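Local coordinates for SPbeta prophage-derived uncharacterized protein YorR (Bacillus subtilis subsp. subtilis, PDB 2AXP) that is uncharacterised but may act as a thymidylate kinase, passing a phosphate from ATP to dTMP, at residues 106-111 / 123-128. Sequence-based numbering, arbitrary orientation.
Sequences SVIKKR and KDIDSI
K109 lies across I125 and ends in a salt bridge with D126. The contact joins helices 105-115 and 124-137 of a P-loop kinase-like fold with a five-stranded parallel sheet of order 2-3-1-4-5. The connection between these helices is consistent with the LID region of thymidylate kinases. The N-to-C directions of the two short segments differ by 126°, and their axes come no closer than 10.1 Å. K109 reaches across to D126, while I108 and I125 meet directly.

K109 leaves its helix with CG anti to the carbonyl carbon (chi1 -69°), and the rest of the chain is extended. Its methylenes run obliquely over I125. CE of K109 lies 3.7 Å from CD1 of I125, and CG of K109 also touches this methyl. The aliphatic part of the lysine thus packs on an apolar branch while the ammonium group continues to the acid. I125 uses its other branch on I108: CG2 of I125 meets CG2 of I108 at 3.5 Å. These two isoleucines are buried, and I108 also packs on P9 and C12 of the P-loop region and on A103.

D126 is approached by K109 at about a right angle. K109 NZ also makes a weak hydrogen bond to the carbonyl oxygen of G122, just before K123, the N-cap residue of helix 124-137. The ammonium therefore links the carboxylate to the chain entering this helix. K109 NZ donates to D126 OD2 at 2.9 Å, on the syn side and 28° out of the carboxylate plane, with a weak second bond of 3.2 Å from K109 NZ to D126 OD1.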
# COMPACT_ATOMS: atom_id res chain seq x y z
N SER A 106 9.06 -5.34 -13.53
CA SER A 106 10.38 -4.79 -13.30
C SER A 106 10.31 -3.27 -13.34
O SER A 106 10.81 -2.60 -12.44
CB SER A 106 11.34 -5.32 -14.36
OG SER A 106 10.66 -5.49 -15.59
N VAL A 107 9.66 -2.73 -14.37
CA VAL A 107 9.54 -1.29 -14.47
C VAL A 107 8.77 -0.69 -13.29
O VAL A 107 9.17 0.34 -12.74
CB VAL A 107 8.84 -0.85 -15.78
CG1 VAL A 107 8.71 0.67 -15.82
CG2 VAL A 107 9.61 -1.36 -16.96
N ILE A 108 7.68 -1.33 -12.89
CA ILE A 108 6.90 -0.78 -11.79
C ILE A 108 7.66 -0.76 -10.47
O ILE A 108 7.59 0.22 -9.72
CB ILE A 108 5.53 -1.54 -11.59
CG1 ILE A 108 4.55 -1.10 -12.69
CG2 ILE A 108 4.96 -1.23 -10.20
CD1 ILE A 108 3.20 -1.81 -12.70
N LYS A 109 8.38 -1.84 -10.17
CA LYS A 109 9.16 -1.87 -8.93
C LYS A 109 10.22 -0.77 -8.99
O LYS A 109 10.47 -0.06 -8.00
CB LYS A 109 9.82 -3.25 -8.74
CG LYS A 109 8.80 -4.37 -8.44
CD LYS A 109 9.32 -5.76 -8.79
CE LYS A 109 8.20 -6.79 -8.75
NZ LYS A 109 8.57 -8.15 -9.28
N LYS A 110 10.82 -0.60 -10.17
CA LYS A 110 11.82 0.44 -10.35
C LYS A 110 11.20 1.81 -10.02
O LYS A 110 11.78 2.60 -9.26
CB LYS A 110 12.40 0.37 -11.78
CG LYS A 110 13.22 1.58 -12.23
CD LYS A 110 12.38 2.78 -12.82
CE LYS A 110 11.80 2.51 -14.24
NZ LYS A 110 12.69 1.84 -15.26
N ARG A 111 10.00 2.08 -10.55
CA ARG A 111 9.35 3.38 -10.29
C ARG A 111 8.97 3.51 -8.82
O ARG A 111 8.98 4.60 -8.25
CB ARG A 111 8.09 3.55 -11.16
CG ARG A 111 8.39 3.54 -12.64
CD ARG A 111 7.16 3.75 -13.50
NE ARG A 111 7.52 3.70 -14.91
CZ ARG A 111 6.65 3.64 -15.92
NH1 ARG A 111 5.34 3.62 -15.69
NH2 ARG A 111 7.10 3.58 -17.16
N LYS A 123 7.12 -8.81 -5.11
CA LYS A 123 6.52 -9.83 -5.97
C LYS A 123 5.00 -9.65 -5.96
O LYS A 123 4.30 -10.11 -6.87
CB LYS A 123 6.91 -11.24 -5.47
CG LYS A 123 6.19 -12.43 -6.15
CD LYS A 123 5.04 -12.97 -5.28
CE LYS A 123 4.31 -14.14 -5.94
NZ LYS A 123 3.57 -13.73 -7.16
N ASP A 124 4.50 -8.98 -4.94
CA ASP A 124 3.07 -8.75 -4.84
C ASP A 124 2.59 -7.99 -6.07
O ASP A 124 1.44 -8.10 -6.49
CB ASP A 124 2.74 -7.93 -3.60
CG ASP A 124 1.28 -7.58 -3.53
OD1 ASP A 124 0.46 -8.49 -3.27
OD2 ASP A 124 0.96 -6.39 -3.75
N ILE A 125 3.49 -7.20 -6.64
CA ILE A 125 3.18 -6.43 -7.83
C ILE A 125 2.85 -7.43 -8.93
O ILE A 125 1.86 -7.29 -9.64
CB ILE A 125 4.38 -5.54 -8.26
CG1 ILE A 125 4.99 -4.86 -7.04
CG2 ILE A 125 3.93 -4.49 -9.27
CD1 ILE A 125 5.82 -5.79 -6.14
N ASP A 126 3.69 -8.45 -9.05
CA ASP A 126 3.49 -9.48 -10.06
C ASP A 126 2.08 -10.01 -9.98
O ASP A 126 1.40 -10.17 -11.00
CB ASP A 126 4.48 -10.63 -9.85
CG ASP A 126 5.92 -10.17 -9.94
OD1 ASP A 126 6.31 -9.67 -11.02
OD2 ASP A 126 6.68 -10.31 -8.95
N SER A 127 1.63 -10.28 -8.76
CA SER A 127 0.28 -10.78 -8.54
C SER A 127 -0.76 -9.74 -8.96
O SER A 127 -1.73 -10.06 -9.66
CB SER A 127 0.09 -11.14 -7.07
OG SER A 127 -1.23 -11.57 -6.84
N ILE A 128 -0.57 -8.50 -8.52
CA ILE A 128 -1.49 -7.43 -8.87
C ILE A 128 -1.63 -7.36 -10.38
O ILE A 128 -2.74 -7.33 -10.90
CB ILE A 128 -1.01 -6.05 -8.32
CG1 ILE A 128 -1.27 -5.98 -6.81
CG2 ILE A 128 -1.73 -4.91 -9.04
CD1 ILE A 128 -0.93 -4.64 -6.17